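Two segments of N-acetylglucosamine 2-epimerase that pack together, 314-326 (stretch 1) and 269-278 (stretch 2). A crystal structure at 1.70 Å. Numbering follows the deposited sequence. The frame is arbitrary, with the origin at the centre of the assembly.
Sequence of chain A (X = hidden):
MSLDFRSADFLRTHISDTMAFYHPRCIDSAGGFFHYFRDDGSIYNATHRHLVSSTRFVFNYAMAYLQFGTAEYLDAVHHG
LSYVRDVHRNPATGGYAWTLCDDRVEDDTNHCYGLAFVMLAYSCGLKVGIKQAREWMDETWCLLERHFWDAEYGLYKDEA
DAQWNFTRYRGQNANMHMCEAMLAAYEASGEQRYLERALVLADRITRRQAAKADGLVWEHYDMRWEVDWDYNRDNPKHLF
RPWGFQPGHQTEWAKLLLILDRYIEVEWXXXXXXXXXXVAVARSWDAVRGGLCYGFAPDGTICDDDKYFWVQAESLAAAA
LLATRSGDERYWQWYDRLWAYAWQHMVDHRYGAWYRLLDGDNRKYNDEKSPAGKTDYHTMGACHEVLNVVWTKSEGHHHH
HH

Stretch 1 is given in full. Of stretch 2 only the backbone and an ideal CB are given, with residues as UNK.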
# COMPACT_ATOMS: atom_id res chain seq x y z
N GLU A 314 -6.82 -3.26 -4.39
CA GLU A 314 -5.80 -4.30 -4.25
C GLU A 314 -6.36 -5.62 -4.79
O GLU A 314 -5.64 -6.44 -5.39
CB GLU A 314 -5.36 -4.48 -2.79
CG GLU A 314 -4.55 -3.31 -2.24
CD GLU A 314 -3.20 -3.09 -2.95
OE1 GLU A 314 -2.59 -4.07 -3.47
OE2 GLU A 314 -2.72 -1.94 -2.99
N SER A 315 -7.68 -5.82 -4.57
CA SER A 315 -8.31 -7.01 -4.98
C SER A 315 -8.44 -7.12 -6.50
O SER A 315 -8.27 -8.20 -7.07
CB SER A 315 -9.66 -7.21 -4.28
OG SER A 315 -9.45 -7.28 -2.88
N LEU A 316 -8.77 -6.02 -7.17
CA LEU A 316 -8.84 -6.08 -8.64
C LEU A 316 -7.46 -6.23 -9.26
O LEU A 316 -7.32 -6.87 -10.28
CB LEU A 316 -9.67 -4.91 -9.23
CG LEU A 316 -9.19 -3.50 -9.06
CD1 LEU A 316 -8.18 -3.13 -10.12
CD2 LEU A 316 -10.37 -2.43 -9.03
N ALA A 317 -6.42 -5.69 -8.62
CA ALA A 317 -5.06 -5.86 -9.16
C ALA A 317 -4.66 -7.33 -9.03
O ALA A 317 -4.16 -7.94 -10.01
CB ALA A 317 -4.07 -4.92 -8.42
N ALA A 318 -4.92 -7.92 -7.86
CA ALA A 318 -4.69 -9.34 -7.65
C ALA A 318 -5.47 -10.21 -8.67
O ALA A 318 -4.91 -11.12 -9.22
CB ALA A 318 -5.04 -9.74 -6.21
N ALA A 319 -6.75 -9.89 -8.91
CA ALA A 319 -7.60 -10.67 -9.83
C ALA A 319 -7.03 -10.65 -11.24
O ALA A 319 -6.98 -11.69 -11.87
CB ALA A 319 -9.04 -10.15 -9.79
N ALA A 320 -6.56 -9.51 -11.70
CA ALA A 320 -5.95 -9.40 -13.03
C ALA A 320 -4.67 -10.27 -13.13
O ALA A 320 -4.47 -11.01 -14.13
CB ALA A 320 -5.69 -7.88 -13.39
N LEU A 321 -3.78 -10.17 -12.12
CA LEU A 321 -2.57 -11.00 -12.11
C LEU A 321 -2.89 -12.52 -12.06
O LEU A 321 -2.26 -13.30 -12.78
CB LEU A 321 -1.59 -10.56 -11.02
CG LEU A 321 -0.98 -9.15 -11.12
CD1 LEU A 321 0.19 -8.95 -10.14
CD2 LEU A 321 -0.51 -8.87 -12.47
N LEU A 322 -3.87 -12.92 -11.25
CA LEU A 322 -4.27 -14.32 -11.10
C LEU A 322 -4.87 -14.82 -12.40
O LEU A 322 -4.55 -15.92 -12.81
CB LEU A 322 -5.28 -14.47 -9.98
CG LEU A 322 -4.61 -14.38 -8.60
CD1 LEU A 322 -5.59 -13.99 -7.49
CD2 LEU A 322 -3.96 -15.75 -8.33
N ALA A 323 -5.72 -14.00 -13.02
CA ALA A 323 -6.32 -14.34 -14.33
C ALA A 323 -5.27 -14.58 -15.40
O ALA A 323 -5.37 -15.57 -16.17
CB ALA A 323 -7.33 -13.24 -14.78
N THR A 324 -4.26 -13.72 -15.49
CA THR A 324 -3.27 -13.79 -16.55
C THR A 324 -2.33 -14.98 -16.36
O THR A 324 -2.02 -15.69 -17.31
CB THR A 324 -2.45 -12.49 -16.64
OG1 THR A 324 -3.35 -11.39 -16.79
CG2 THR A 324 -1.52 -12.55 -17.87
N ARG A 325 -1.94 -15.22 -15.11
CA ARG A 325 -1.08 -16.36 -14.81
C ARG A 325 -1.79 -17.71 -14.90
O ARG A 325 -1.24 -18.69 -15.45
CB ARG A 325 -0.50 -16.18 -13.39
CG ARG A 325 0.50 -17.24 -12.96
CD ARG A 325 1.63 -17.43 -13.97
NE ARG A 325 2.81 -18.05 -13.37
CZ ARG A 325 2.97 -19.35 -13.12
NH1 ARG A 325 2.00 -20.23 -13.39
NH2 ARG A 325 4.11 -19.77 -12.57
N SER A 326 -3.00 -17.79 -14.38
CA SER A 326 -3.71 -19.05 -14.25
C SER A 326 -4.50 -19.42 -15.49
O SER A 326 -4.81 -20.60 -15.68
CB SER A 326 -4.67 -18.99 -13.06
OG SER A 326 -5.80 -18.19 -13.37
N UNK A 269 4.37 -20.05 -5.01
CA UNK A 269 3.77 -18.72 -4.98
C UNK A 269 2.31 -18.67 -5.47
O UNK A 269 1.43 -18.12 -4.77
CB UNK A 269 4.62 -17.77 -5.83
N UNK A 270 2.04 -19.25 -6.62
CA UNK A 270 0.71 -19.15 -7.23
C UNK A 270 -0.34 -19.89 -6.40
O UNK A 270 -1.36 -19.30 -6.13
CB UNK A 270 0.74 -19.71 -8.65
N UNK A 271 -0.11 -21.16 -6.00
CA UNK A 271 -1.14 -21.83 -5.21
C UNK A 271 -1.45 -21.09 -3.89
O UNK A 271 -2.62 -21.04 -3.43
CB UNK A 271 -0.70 -23.26 -4.91
N UNK A 272 -0.42 -20.53 -3.26
CA UNK A 272 -0.66 -19.75 -2.03
C UNK A 272 -1.49 -18.49 -2.34
O UNK A 272 -2.46 -18.20 -1.63
CB UNK A 272 0.67 -19.36 -1.38
N UNK A 273 -1.12 -17.78 -3.41
CA UNK A 273 -1.88 -16.61 -3.90
C UNK A 273 -3.36 -16.95 -4.12
O UNK A 273 -4.23 -16.20 -3.68
CB UNK A 273 -1.27 -16.09 -5.20
N UNK A 274 -3.61 -18.06 -4.82
CA UNK A 274 -5.01 -18.49 -5.11
C UNK A 274 -5.77 -18.79 -3.81
O UNK A 274 -6.93 -18.40 -3.65
CB UNK A 274 -5.02 -19.73 -6.01
N UNK A 275 -5.12 -19.45 -2.86
CA UNK A 275 -5.76 -19.79 -1.57
C UNK A 275 -6.15 -18.51 -0.80
O UNK A 275 -7.25 -18.43 -0.21
CB UNK A 275 -4.82 -20.65 -0.72
N UNK A 276 -5.26 -17.52 -0.80
CA UNK A 276 -5.53 -16.28 -0.08
C UNK A 276 -6.69 -15.50 -0.73
O UNK A 276 -7.62 -15.00 -0.04
CB UNK A 276 -4.27 -15.41 -0.04
N UNK A 277 -6.60 -15.37 -2.05
CA UNK A 277 -7.58 -14.57 -2.78
C UNK A 277 -8.99 -15.23 -2.68
O UNK A 277 -9.96 -14.55 -2.34
CB UNK A 277 -7.15 -14.42 -4.24
N UNK A 278 -9.06 -16.54 -2.94
CA UNK A 278 -10.35 -17.25 -3.10
C UNK A 278 -11.11 -17.19 -1.79
O UNK A 278 -12.29 -16.86 -1.77
CB UNK A 278 -10.14 -18.70 -3.53

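Both stretches are helical, their axes 11.1 Å apart at closest approach and their N-to-C directions 136° apart. An 11.1 Å separation leaves room for side chains of some size between the axes, and the alanines at 318 and 319 of stretch 1 leave room for something larger from stretch 2.

Position 269 has helical backbone angles (-62/-50), and no atom of stretch 1 lies within 5.5 Å of its ideal CB. Stretch 1 sets no preference; the residue is Leu269, which makes no contact here.

Position 270 points its CA-to-CB bond toward stretch 1, where the ideal CB lies 4.9 Å from Arg325 NH1. An acid, Asp or Glu, would be plausible beside that charge, but so would a compact apolar residue packing on the aliphatic part of the arginine. The residue is Val270, chi1 t. Its CG2 lies 3.9 Å from Arg325 CG and over one face of the guanidinium, so the contact is one of packing, without a hydrogen bond.

Position 271 points away. Its phi of -60° is compatible with proline, although many residues share that angle. The residue is Pro271, whose ring stays clear of stretch 1. Position 272 is likewise out of reach and open to most helix formers; it is Val272.

Position 273 points toward Leu322, whose CD2 is 4.1 Å from the ideal CB. A small apolar residue would already make contact through its CB; a larger apolar one is not excluded by this distance alone. Ala273 meets this leucine with its methyl group, CB to Leu322 CD2 being 4.1 Å.

Position 274 points sideways, with its ideal CB 4.7 Å from Leu322 CD2. A long chain could lie along the leucine and continue toward Ser326, so Leu, Met, Lys, Gln or Arg would suit. The residue is Arg274. Its CG packs 3.8 Å from Leu322 CD2, and its end comes nearer to stretch 1, with NH1 4.0 Å from Ser326 CB. No hydrogen bond crosses here; NE is satisfied elsewhere in the structure.

Positions 275 and 276 have nothing of stretch 1 within 5.5 Å of their ideal CB atoms, so stretch 1 leaves both open to polar or apolar residues. The first is Ser275, chi1 p, whose OG donates to Val272 O at 2.8 Å, a turn back onto its own helix; the second is Leu276, out of reach of stretch 1.

Position 277 points toward stretch 1. Its ideal CB is 3.6 Å from Leu322 CD1 and 5.5 Å from Ala318 CB, and the short alanine side chains leave a hollow suited to Phe, Leu or Met. The residue is Phe277, chi1 t, a knob among Ser315, Ala318, Ala319 and Leu322. Its CG is 3.6 Å from Leu322 CD1, its CD1 4.0 Å from Ala318 CB and its CZ 3.9 Å from Ala319 CB. Ser315 O approaches CE1 of Phe277 at 3.5 Å, at the ring edge and near its plane, where the partly positive ring hydrogens lie.

Position 278 points away, so a polar residue is as acceptable as any. It is Asp278, which makes no contact with stretch 1.

Stretch 2 269-278: LVPVARSLFD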
# COMPACT_ATOMS: atom_id res chain seq x y z
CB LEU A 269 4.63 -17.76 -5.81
CG LEU A 269 6.06 -17.57 -5.29
CD1 LEU A 269 6.97 -16.91 -6.43
CD2 LEU A 269 6.09 -16.78 -3.99
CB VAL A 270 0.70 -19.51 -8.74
CG1 VAL A 270 -0.76 -19.43 -9.30
CG2 VAL A 270 1.62 -18.62 -9.50
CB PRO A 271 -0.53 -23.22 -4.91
CG PRO A 271 0.53 -23.40 -5.89
CD PRO A 271 0.97 -22.08 -6.42
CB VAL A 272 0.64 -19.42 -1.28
CG1 VAL A 272 0.41 -18.41 -0.16
CG2 VAL A 272 1.28 -20.68 -0.71
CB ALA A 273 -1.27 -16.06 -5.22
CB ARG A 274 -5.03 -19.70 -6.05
CG ARG A 274 -4.46 -19.40 -7.43
CD ARG A 274 -4.69 -20.54 -8.41
NE ARG A 274 -6.13 -20.69 -8.64
CZ ARG A 274 -6.68 -21.31 -9.68
NH1 ARG A 274 -5.91 -21.85 -10.62
NH2 ARG A 274 -8.01 -21.39 -9.77
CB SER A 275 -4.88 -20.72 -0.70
OG SER A 275 -3.79 -20.02 -0.05
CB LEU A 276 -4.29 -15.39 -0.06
CG LEU A 276 -3.14 -15.95 0.81
CD1 LEU A 276 -1.85 -15.09 0.72
CD2 LEU A 276 -3.57 -16.12 2.31
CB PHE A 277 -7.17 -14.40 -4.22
CG PHE A 277 -8.17 -13.61 -5.05
CD1 PHE A 277 -7.95 -12.28 -5.31
CD2 PHE A 277 -9.31 -14.20 -5.56
CE1 PHE A 277 -8.83 -11.51 -6.05
CE2 PHE A 277 -10.22 -13.43 -6.31
CZ PHE A 277 -9.97 -12.09 -6.55
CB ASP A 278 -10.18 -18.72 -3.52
CG ASP A 278 -9.55 -18.90 -4.92
OD1 ASP A 278 -9.36 -17.93 -5.70
OD2 ASP A 278 -9.21 -20.07 -5.23
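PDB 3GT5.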